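Local coordinates for capsid protein (Bocavirus gorilla/GBoV1/2009, PDB 7LNK) that probably assembles, as sixty copies of one polypeptide, into the T=1 icosahedral shell of a parvovirus that encloses its single-stranded DNA genome, at residues Thr263-Gly268 / Phe371-Trp376; Gly270-Gln275 / Gly314-Thr319; Arg239-Arg244 / Ser252-Glu257; Ile387-Pro392 / Asp404-Met409. All coordinates share one frame; numbering follows the deposited sequence.

Contact 1 (Thr263-Gly268 / Phe371-Trp376); sequences TSWMTG and FPNQIW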
# COMPACT_ATOMS: atom_id res chain seq x y z
N THR A 263 -16.39 -62.32 -91.89
CA THR A 263 -15.59 -62.15 -90.69
C THR A 263 -14.51 -61.12 -90.94
O THR A 263 -14.03 -60.95 -92.06
CB THR A 263 -14.97 -63.48 -90.22
OG1 THR A 263 -14.39 -63.30 -88.93
CG2 THR A 263 -13.89 -63.93 -91.17
N SER A 264 -14.15 -60.40 -89.89
CA SER A 264 -13.08 -59.42 -89.95
C SER A 264 -11.75 -59.99 -89.49
O SER A 264 -10.77 -59.25 -89.45
CB SER A 264 -13.42 -58.20 -89.10
OG SER A 264 -14.54 -57.51 -89.61
N TRP A 265 -11.69 -61.27 -89.15
CA TRP A 265 -10.57 -61.79 -88.38
C TRP A 265 -9.88 -62.90 -89.15
O TRP A 265 -10.48 -63.94 -89.43
CB TRP A 265 -11.06 -62.28 -87.02
CG TRP A 265 -11.74 -61.18 -86.31
CD1 TRP A 265 -13.07 -61.05 -86.10
CD2 TRP A 265 -11.16 -59.94 -85.90
NE1 TRP A 265 -13.35 -59.87 -85.48
CE2 TRP A 265 -12.19 -59.16 -85.36
CE3 TRP A 265 -9.86 -59.45 -85.89
CZ2 TRP A 265 -11.95 -57.91 -84.82
CZ3 TRP A 265 -9.63 -58.21 -85.36
CH2 TRP A 265 -10.67 -57.45 -84.83
N MET A 266 -8.63 -62.66 -89.51
CA MET A 266 -7.81 -63.55 -90.31
C MET A 266 -7.17 -64.65 -89.48
O MET A 266 -6.99 -64.54 -88.27
CB MET A 266 -6.75 -62.73 -91.05
CG MET A 266 -5.85 -63.54 -91.96
SD MET A 266 -6.80 -64.36 -93.23
CE MET A 266 -7.23 -62.98 -94.26
N THR A 267 -6.85 -65.75 -90.16
CA THR A 267 -5.99 -66.79 -89.64
C THR A 267 -4.66 -66.22 -89.17
O THR A 267 -4.05 -65.38 -89.83
CB THR A 267 -5.72 -67.82 -90.74
OG1 THR A 267 -6.96 -68.41 -91.14
CG2 THR A 267 -4.78 -68.89 -90.28
N GLY A 268 -4.20 -66.70 -88.02
CA GLY A 268 -2.90 -66.34 -87.50
C GLY A 268 -1.78 -66.80 -88.42
O GLY A 268 -2.01 -67.52 -89.39
N PHE A 371 -0.60 -60.52 -91.16
CA PHE A 371 -1.62 -59.81 -91.91
C PHE A 371 -2.46 -59.11 -90.85
O PHE A 371 -2.56 -59.61 -89.72
CB PHE A 371 -2.44 -60.80 -92.74
CG PHE A 371 -3.45 -60.18 -93.64
CD1 PHE A 371 -3.07 -59.64 -94.85
CD2 PHE A 371 -4.79 -60.19 -93.31
CE1 PHE A 371 -3.99 -59.08 -95.68
CE2 PHE A 371 -5.71 -59.63 -94.15
CZ PHE A 371 -5.31 -59.08 -95.34
N PRO A 372 -3.01 -57.95 -91.15
CA PRO A 372 -3.83 -57.28 -90.15
C PRO A 372 -5.01 -58.14 -89.74
O PRO A 372 -5.45 -59.03 -90.47
CB PRO A 372 -4.28 -56.00 -90.86
CG PRO A 372 -4.20 -56.34 -92.28
CD PRO A 372 -2.98 -57.18 -92.39
N ASN A 373 -5.51 -57.87 -88.53
CA ASN A 373 -6.72 -58.48 -88.01
C ASN A 373 -6.57 -59.98 -87.77
O ASN A 373 -7.54 -60.72 -87.83
CB ASN A 373 -7.89 -58.25 -88.96
CG ASN A 373 -8.29 -56.82 -89.04
OD1 ASN A 373 -8.08 -56.05 -88.11
ND2 ASN A 373 -8.80 -56.42 -90.19
N GLN A 374 -5.35 -60.44 -87.49
CA GLN A 374 -5.14 -61.84 -87.17
C GLN A 374 -5.32 -62.06 -85.68
O GLN A 374 -4.86 -61.25 -84.87
CB GLN A 374 -3.77 -62.31 -87.61
CG GLN A 374 -3.60 -62.45 -89.09
CD GLN A 374 -2.20 -62.84 -89.45
OE1 GLN A 374 -1.27 -62.55 -88.71
NE2 GLN A 374 -2.03 -63.54 -90.56
N ILE A 375 -6.00 -63.14 -85.33
CA ILE A 375 -6.36 -63.49 -83.96
C ILE A 375 -5.95 -64.93 -83.75
O ILE A 375 -6.38 -65.81 -84.50
CB ILE A 375 -7.87 -63.32 -83.71
CG1 ILE A 375 -8.33 -61.91 -84.02
CG2 ILE A 375 -8.21 -63.68 -82.30
CD1 ILE A 375 -7.64 -60.88 -83.20
N TRP A 376 -5.11 -65.18 -82.75
CA TRP A 376 -4.74 -66.56 -82.46
C TRP A 376 -4.35 -66.69 -80.99
O TRP A 376 -4.03 -65.71 -80.32
CB TRP A 376 -3.59 -67.03 -83.36
CG TRP A 376 -2.26 -66.37 -83.14
CD1 TRP A 376 -1.24 -66.84 -82.38
CD2 TRP A 376 -1.82 -65.12 -83.67
NE1 TRP A 376 -0.18 -65.97 -82.41
CE2 TRP A 376 -0.51 -64.91 -83.20
CE3 TRP A 376 -2.39 -64.16 -84.51
CZ2 TRP A 376 0.22 -63.78 -83.53
CZ3 TRP A 376 -1.67 -63.05 -84.83
CH2 TRP A 376 -0.37 -62.86 -84.34

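Contact 2 (Gly270-Gln275 / Gly314-Thr319); sequences GFLGGQ and GSLAPT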
# COMPACT_ATOMS: atom_id res chain seq x y z
N GLY A 270 1.68 -68.58 -89.97
CA GLY A 270 2.32 -69.87 -89.89
C GLY A 270 2.79 -70.30 -91.26
O GLY A 270 2.38 -69.76 -92.29
N PHE A 271 3.67 -71.30 -91.25
CA PHE A 271 4.22 -71.89 -92.46
C PHE A 271 3.87 -73.37 -92.51
O PHE A 271 4.37 -74.16 -91.70
CB PHE A 271 5.74 -71.72 -92.50
CG PHE A 271 6.20 -70.33 -92.72
CD1 PHE A 271 5.37 -69.40 -93.31
CD2 PHE A 271 7.46 -69.93 -92.33
CE1 PHE A 271 5.79 -68.12 -93.52
CE2 PHE A 271 7.88 -68.66 -92.54
CZ PHE A 271 7.05 -67.75 -93.13
N LEU A 272 2.99 -73.74 -93.43
CA LEU A 272 2.77 -75.14 -93.77
C LEU A 272 3.51 -75.57 -95.02
O LEU A 272 3.42 -76.74 -95.40
CB LEU A 272 1.27 -75.40 -93.94
CG LEU A 272 0.45 -75.18 -92.68
CD1 LEU A 272 -1.02 -75.34 -92.96
CD2 LEU A 272 0.90 -76.11 -91.58
N GLY A 273 4.24 -74.67 -95.66
CA GLY A 273 4.79 -74.93 -96.97
C GLY A 273 6.11 -75.66 -97.01
O GLY A 273 6.40 -76.36 -97.98
N GLY A 274 6.92 -75.51 -95.97
CA GLY A 274 8.22 -76.14 -95.96
C GLY A 274 8.18 -77.60 -95.57
O GLY A 274 7.17 -78.12 -95.10
N GLN A 275 9.31 -78.26 -95.76
CA GLN A 275 9.47 -79.67 -95.45
C GLN A 275 10.87 -79.91 -94.91
O GLN A 275 11.82 -79.24 -95.31
CB GLN A 275 9.24 -80.53 -96.69
CG GLN A 275 7.83 -80.50 -97.20
CD GLN A 275 7.66 -81.25 -98.48
OE1 GLN A 275 8.60 -81.39 -99.25
NE2 GLN A 275 6.45 -81.74 -98.72
N GLY A 314 2.40 -72.15 -87.19
CA GLY A 314 1.94 -71.23 -86.19
C GLY A 314 0.72 -71.82 -85.54
O GLY A 314 0.66 -73.03 -85.31
N SER A 315 -0.25 -70.98 -85.21
CA SER A 315 -1.55 -71.49 -84.80
C SER A 315 -2.18 -72.35 -85.89
O SER A 315 -3.19 -73.01 -85.65
CB SER A 315 -2.48 -70.34 -84.43
OG SER A 315 -2.00 -69.67 -83.29
N LEU A 316 -1.62 -72.32 -87.10
CA LEU A 316 -2.10 -73.18 -88.18
C LEU A 316 -2.10 -74.65 -87.78
O LEU A 316 -1.19 -75.12 -87.08
CB LEU A 316 -1.27 -73.01 -89.44
CG LEU A 316 -1.42 -71.77 -90.33
CD1 LEU A 316 -1.39 -70.49 -89.56
CD2 LEU A 316 -0.36 -71.78 -91.41
N ALA A 317 -3.11 -75.36 -88.23
CA ALA A 317 -3.22 -76.78 -87.96
C ALA A 317 -2.12 -77.53 -88.69
O ALA A 317 -2.02 -77.43 -89.92
CB ALA A 317 -4.59 -77.31 -88.40
N PRO A 318 -1.28 -78.29 -87.99
CA PRO A 318 -0.23 -79.04 -88.68
C PRO A 318 -0.85 -80.01 -89.68
O PRO A 318 -1.74 -80.79 -89.34
CB PRO A 318 0.48 -79.77 -87.54
CG PRO A 318 0.23 -78.93 -86.36
CD PRO A 318 -1.16 -78.41 -86.53
N THR A 319 -0.36 -79.95 -90.91
CA THR A 319 -0.83 -80.83 -91.96
C THR A 319 -0.01 -82.11 -92.06
O THR A 319 -0.34 -82.98 -92.86
CB THR A 319 -0.79 -80.10 -93.31
OG1 THR A 319 0.54 -79.66 -93.57
CG2 THR A 319 -1.72 -78.91 -93.28

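Contact 3 (Arg239-Arg244 / Ser252-Glu257); sequences RVQYIR and STSRIE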
# COMPACT_ATOMS: atom_id res chain seq x y z
N ARG A 239 -25.12 -56.93 -95.67
CA ARG A 239 -24.04 -57.10 -96.63
C ARG A 239 -24.50 -57.79 -97.90
O ARG A 239 -25.35 -58.69 -97.87
CB ARG A 239 -22.92 -57.91 -95.98
CG ARG A 239 -22.28 -57.23 -94.82
CD ARG A 239 -21.48 -56.05 -95.28
NE ARG A 239 -20.39 -56.49 -96.14
CZ ARG A 239 -19.24 -56.97 -95.69
NH1 ARG A 239 -19.02 -57.06 -94.39
NH2 ARG A 239 -18.31 -57.36 -96.54
N VAL A 240 -23.91 -57.38 -99.01
CA VAL A 240 -24.18 -57.94 -100.32
C VAL A 240 -22.95 -58.69 -100.79
O VAL A 240 -21.81 -58.24 -100.60
CB VAL A 240 -24.55 -56.85 -101.34
CG1 VAL A 240 -24.70 -57.44 -102.71
CG2 VAL A 240 -25.81 -56.18 -100.95
N GLN A 241 -23.18 -59.85 -101.39
CA GLN A 241 -22.14 -60.61 -102.07
C GLN A 241 -22.40 -60.60 -103.56
O GLN A 241 -23.47 -61.01 -104.01
CB GLN A 241 -22.06 -62.03 -101.52
CG GLN A 241 -23.34 -62.80 -101.64
CD GLN A 241 -23.22 -64.18 -101.08
OE1 GLN A 241 -22.30 -64.48 -100.34
NE2 GLN A 241 -24.19 -65.02 -101.40
N TYR A 242 -21.44 -60.10 -104.32
CA TYR A 242 -21.45 -60.20 -105.76
C TYR A 242 -20.53 -61.33 -106.19
O TYR A 242 -19.37 -61.36 -105.80
CB TYR A 242 -21.00 -58.89 -106.41
CG TYR A 242 -20.85 -58.99 -107.90
CD1 TYR A 242 -21.95 -58.98 -108.74
CD2 TYR A 242 -19.59 -59.10 -108.48
CE1 TYR A 242 -21.80 -59.07 -110.09
CE2 TYR A 242 -19.44 -59.20 -109.83
CZ TYR A 242 -20.55 -59.18 -110.64
OH TYR A 242 -20.41 -59.27 -112.00
N ILE A 243 -21.06 -62.24 -106.99
CA ILE A 243 -20.28 -63.37 -107.49
C ILE A 243 -20.14 -63.19 -108.99
O ILE A 243 -21.14 -63.12 -109.71
CB ILE A 243 -20.96 -64.71 -107.15
CG1 ILE A 243 -21.04 -64.87 -105.63
CG2 ILE A 243 -20.15 -65.85 -107.71
CD1 ILE A 243 -21.91 -66.00 -105.19
N ARG A 244 -18.90 -63.09 -109.45
CA ARG A 244 -18.64 -62.83 -110.86
C ARG A 244 -19.06 -64.04 -111.69
O ARG A 244 -19.22 -65.15 -111.17
CB ARG A 244 -17.17 -62.53 -111.09
CG ARG A 244 -16.31 -63.77 -111.04
CD ARG A 244 -14.88 -63.48 -111.39
NE ARG A 244 -14.22 -62.70 -110.35
CZ ARG A 244 -13.07 -62.05 -110.52
NH1 ARG A 244 -12.47 -62.08 -111.70
NH2 ARG A 244 -12.54 -61.38 -109.52
N SER A 252 -24.14 -62.94 -110.14
CA SER A 252 -25.28 -62.70 -109.27
C SER A 252 -24.93 -61.71 -108.18
O SER A 252 -23.78 -61.62 -107.74
CB SER A 252 -25.78 -64.00 -108.63
OG SER A 252 -24.80 -64.54 -107.77
N THR A 253 -25.93 -60.95 -107.76
CA THR A 253 -25.85 -60.04 -106.63
C THR A 253 -26.94 -60.43 -105.65
O THR A 253 -28.12 -60.47 -106.02
CB THR A 253 -26.02 -58.59 -107.09
OG1 THR A 253 -24.96 -58.25 -107.99
CG2 THR A 253 -25.99 -57.65 -105.92
N SER A 254 -26.55 -60.74 -104.42
CA SER A 254 -27.52 -61.24 -103.46
C SER A 254 -27.08 -60.87 -102.06
O SER A 254 -25.92 -60.53 -101.81
CB SER A 254 -27.71 -62.75 -103.58
OG SER A 254 -26.51 -63.43 -103.28
N ARG A 255 -28.03 -60.94 -101.14
CA ARG A 255 -27.76 -60.71 -99.73
C ARG A 255 -27.06 -61.92 -99.16
O ARG A 255 -27.47 -63.06 -99.38
CB ARG A 255 -29.06 -60.45 -98.99
CG ARG A 255 -28.91 -60.02 -97.55
CD ARG A 255 -30.26 -59.87 -96.92
NE ARG A 255 -31.05 -58.82 -97.55
CZ ARG A 255 -30.98 -57.54 -97.23
NH1 ARG A 255 -30.17 -57.14 -96.27
NH2 ARG A 255 -31.73 -56.66 -97.87
N ILE A 256 -25.97 -61.68 -98.42
CA ILE A 256 -25.23 -62.77 -97.82
C ILE A 256 -26.13 -63.53 -96.86
O ILE A 256 -26.98 -62.94 -96.18
CB ILE A 256 -23.97 -62.23 -97.14
CG1 ILE A 256 -23.02 -61.65 -98.17
CG2 ILE A 256 -23.24 -63.32 -96.44
CD1 ILE A 256 -21.84 -60.93 -97.58
N GLU A 257 -25.97 -64.85 -96.82
CA GLU A 257 -26.85 -65.68 -96.02
C GLU A 257 -26.67 -65.38 -94.54
O GLU A 257 -25.57 -65.05 -94.10
CB GLU A 257 -26.58 -67.15 -96.30
CG GLU A 257 -26.92 -67.59 -97.69
CD GLU A 257 -28.37 -67.34 -98.03
OE1 GLU A 257 -29.23 -67.53 -97.14
OE2 GLU A 257 -28.66 -66.97 -99.18

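Contact 4 (Ile387-Pro392 / Asp404-Met409); sequences IWCKKP and DGSIAM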
# COMPACT_ATOMS: atom_id res chain seq x y z
N ILE A 387 9.83 -72.69 -69.69
CA ILE A 387 9.01 -71.58 -69.23
C ILE A 387 9.32 -70.33 -70.04
O ILE A 387 8.42 -69.64 -70.52
CB ILE A 387 9.23 -71.34 -67.73
CG1 ILE A 387 8.86 -72.58 -66.93
CG2 ILE A 387 8.37 -70.19 -67.26
CD1 ILE A 387 9.28 -72.50 -65.51
N TRP A 388 10.61 -70.05 -70.22
CA TRP A 388 11.06 -68.83 -70.87
C TRP A 388 12.13 -69.15 -71.90
O TRP A 388 12.67 -70.26 -71.94
CB TRP A 388 11.61 -67.82 -69.87
CG TRP A 388 12.76 -68.34 -69.07
CD1 TRP A 388 14.07 -68.34 -69.43
CD2 TRP A 388 12.71 -68.86 -67.74
NE1 TRP A 388 14.83 -68.88 -68.43
CE2 TRP A 388 14.02 -69.20 -67.38
CE3 TRP A 388 11.68 -69.09 -66.83
CZ2 TRP A 388 14.33 -69.76 -66.15
CZ3 TRP A 388 11.99 -69.65 -65.62
CH2 TRP A 388 13.30 -69.98 -65.28
N CYS A 389 12.42 -68.16 -72.73
CA CYS A 389 13.60 -68.19 -73.58
C CYS A 389 14.23 -66.81 -73.59
O CYS A 389 13.63 -65.82 -73.15
CB CYS A 389 13.27 -68.64 -75.01
SG CYS A 389 12.01 -67.73 -75.87
N LYS A 390 15.46 -66.74 -74.07
CA LYS A 390 16.18 -65.48 -74.18
C LYS A 390 15.79 -64.79 -75.47
O LYS A 390 15.92 -65.37 -76.55
CB LYS A 390 17.68 -65.73 -74.12
CG LYS A 390 18.52 -64.49 -74.25
CD LYS A 390 18.22 -63.51 -73.16
CE LYS A 390 19.27 -62.44 -73.06
NZ LYS A 390 19.36 -61.66 -74.32
N LYS A 391 15.32 -63.58 -75.36
CA LYS A 391 15.01 -62.79 -76.54
C LYS A 391 16.26 -62.08 -77.03
O LYS A 391 16.96 -61.45 -76.24
CB LYS A 391 13.94 -61.77 -76.22
CG LYS A 391 13.52 -60.93 -77.39
CD LYS A 391 12.51 -59.93 -76.95
CE LYS A 391 12.15 -59.02 -78.09
NZ LYS A 391 11.18 -57.98 -77.66
N PRO A 392 16.57 -62.15 -78.33
CA PRO A 392 17.79 -61.52 -78.82
C PRO A 392 17.72 -60.01 -78.73
O PRO A 392 16.66 -59.41 -78.95
CB PRO A 392 17.86 -61.98 -80.28
CG PRO A 392 17.05 -63.23 -80.30
CD PRO A 392 15.93 -62.97 -79.36
N ASP A 404 7.13 -72.71 -79.96
CA ASP A 404 7.17 -73.79 -79.00
C ASP A 404 6.33 -73.48 -77.77
O ASP A 404 5.92 -74.40 -77.06
CB ASP A 404 8.62 -74.10 -78.60
CG ASP A 404 9.31 -72.93 -77.93
OD1 ASP A 404 8.66 -71.91 -77.64
OD2 ASP A 404 10.52 -73.05 -77.64
N GLY A 405 6.07 -72.21 -77.52
CA GLY A 405 5.29 -71.78 -76.38
C GLY A 405 6.08 -71.12 -75.28
O GLY A 405 5.48 -70.57 -74.35
N SER A 406 7.41 -71.14 -75.34
CA SER A 406 8.22 -70.51 -74.31
C SER A 406 8.10 -69.00 -74.40
O SER A 406 7.85 -68.43 -75.46
CB SER A 406 9.68 -70.93 -74.44
OG SER A 406 10.21 -70.47 -75.66
N ILE A 407 8.27 -68.34 -73.26
CA ILE A 407 8.08 -66.90 -73.14
C ILE A 407 9.42 -66.21 -73.35
O ILE A 407 10.33 -66.37 -72.53
CB ILE A 407 7.48 -66.53 -71.78
CG1 ILE A 407 6.09 -67.11 -71.65
CG2 ILE A 407 7.46 -65.03 -71.60
CD1 ILE A 407 5.54 -67.01 -70.26
N ALA A 408 9.54 -65.44 -74.41
CA ALA A 408 10.78 -64.72 -74.69
C ALA A 408 10.82 -63.44 -73.86
O ALA A 408 9.86 -62.68 -73.84
CB ALA A 408 10.89 -64.39 -76.17
N MET A 409 11.95 -63.23 -73.19
CA MET A 409 12.15 -62.05 -72.38
C MET A 409 13.49 -61.42 -72.71
O MET A 409 14.44 -62.12 -73.06
CB MET A 409 12.10 -62.37 -70.90
CG MET A 409 10.74 -62.81 -70.41
SD MET A 409 10.77 -63.05 -68.64
CE MET A 409 11.63 -64.59 -68.54

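Contact 1 (Thr263-Gly268 / Phe371-Trp376)
Met266 and Gln374 face each other in a single backbone bridge held by two unequal hydrogen bonds. Met266 N reaches Asn373 O at 2.8 Å, whereas the bond from Ile375 N to Met266 O is weak at 3.4 Å. Around this bridge the packing is dense. With CG anti to its backbone N (chi1 -178°) and the rest of the chain bent, Met266 brings CE to within 3.7 Å of Phe371 CE2 and places SD obliquely to the ring, 5.5 Å from its centroid, a Met-aromatic contact; Phe371 also stacks on Phe271 of a neighbouring subunit. Trp265 touches Ile375 CG1 through CE3 and turns its ring edge to Asn373 O. The Asn373 amide stands 74° from the indole plane, its ND2 bound to Asp401 O of the same neighbour. Gln374 lays CG beside Thr267 O, and its NE2 donates to Trp369 O. The looser side is at partly exposed Ser264, where the contact thins to the Ser264 carbonyl lying against Asn373 CB. An isolated bridge joining segments so distant in sequence, within the chain between strands 207-223 and 415-420, is consistent with the long GH loop of the parvovirus capsid fold.

Contact 2 (Gly270-Gln275 / Gly314-Thr319)
Leu272 drives its isobutyl group into the bend formed by Leu316 to Thr319 and loses more surface than any other residue of the pair of segments. Its CG stands beside the backbone N and anti to the carbonyl carbon (chi1 -63°), a rotation that spreads the branches over three partners. CG itself meets Leu316 CD2 at 3.7 Å. CD2 rests against the carbonyl of Ala317, 3.6 Å from its O, while CD1 goes to the methyl of Thr319, with 3.7 Å between Leu272 CD1 and Thr319 CG2. Thr319 lies at the exposed margin of an otherwise buried contact. Leu316, next in buried area, packs with both methyls on the backbone of Gly270: CD1 lies 3.6 Å from Gly270 N, and CD2 approaches the carbonyl group, 3.5 Å from Gly270 C. Gly270 presents bare backbone to this leucine and, at the same time, to Gly314, so that the two glycine CA atoms come within 4.0 Å. No hydrogen bond joins the segments; cohesion is by van der Waals packing, and several backbone groups bond instead to neighbouring segments: Gly270 to Val368, Leu272 to Ala366, and both Ser315 and Ala317 to Gln352. Both segments lie between strands 207-223 and 415-420, consistent with the GH loop region of the capsid protein. Leu316 touches Val368 and Leu272 touches Leu353, so the leucine pair is packed between the short antiparallel sheet of strands 270-271 and 367-368 and the start of strand 352-357.

Contact 3 (Arg239-Arg244 / Ser252-Glu257)
Gln241 pairs with Ser254 and Ile243 with Ser252, each pair exchanging two backbone hydrogen bonds. Gln241 N lies 2.9 Å from Ser254 O, and Ile243 N equally far from Ser252 O. A further bond runs from Ile256 N to Arg239 O. Gln241 has CG between its backbone N and carbonyl carbon (chi1 58°), with the chain extended beyond, which carries NE2 to a weak bond with Ser254 OG at 3.4 Å. Gln241 CB rests 3.5 Å from Ile256 CG1. On the sheet face of Tyr242 and Thr253, Thr253 OG1 lies in the ring plane at the tyrosine edge, 3.2 Å from Tyr242 CD1, while Thr253 CG2 meets Val240 CG1 at 3.5 Å. These strands form an antiparallel beta hairpin at an extremity of the chain, its centre about 49 Å from the chain centre, consistent with the surface loops that interlock around the three-fold axes of parvovirus capsids. A neighbouring subunit supplies the next shell. Its Ala280 O accepts from Gln241 NE2, its Glu142 forms a salt bridge with Arg255, and its Asp320 one with Arg244. Within the chain, Arg255 NH1 also donates to Thr237 O, while Pro262 packs against both Arg239 and Ile256.

Contact 4 (Ile387-Pro392 / Asp404-Met409)
Trp388 and Cys389 lie level with Ile407 and Ala408 in a short parallel ladder whose strand axes are 39° apart. It is a two-stranded parallel beta-sheet. Four backbone hydrogen bonds zigzag between the strands, from Ile407 N to Ile387 O, Cys389 N to Ile407 O (2.8 Å), Met409 N to Cys389 O and Lys391 N to Met409 O. On the face of Trp388 and Ile407, Met409, whose CB points away, folds its CE back to 3.5 Å from Trp388 CB; that thioether chain curls at its last torsion (chi3 -76°) to get there. The other face carries Cys389 and Ala408, with SG 3.5 Å from Ala408 CB and 3.3 Å from Ser406 OG. Lys391 lays its CB against Met409 O and stretches onward to a long, weak ion pair with Asp410. Trp265 of a neighbouring subunit covers Ala408, while Ile407 packs on Glu216 and Val218 of strand 207-223. Just before the ladder, Asp404 closes an Asx turn. Its OD1 is gripped twice by Ser406: by the backbone N at 2.7 Å, from above the carboxylate plane, and by OG at 2.9 Å, on the syn side.

Contacts 1, 2 and 4 are buried, whereas contact 3 is a partly buried hairpin far from the chain centre. Contact 2 is nested within the loop that contact 1 closes, and the two touch where Leu316 meets Thr267 and Gly268; contact 3 stands about 32 Å from contact 2, centre to centre. Regular ladders hold contacts 3 and 4, antiparallel in one and parallel in the other, while contact 1 has a single bridge and contact 2 only apolar packing. Near the chain centre contact 4 backs onto strand 207-223; peripheral contact 3 instead turns charged side chains to a neighbouring subunit. Contact 1 meets that same subunit, through aromatic and amide groups.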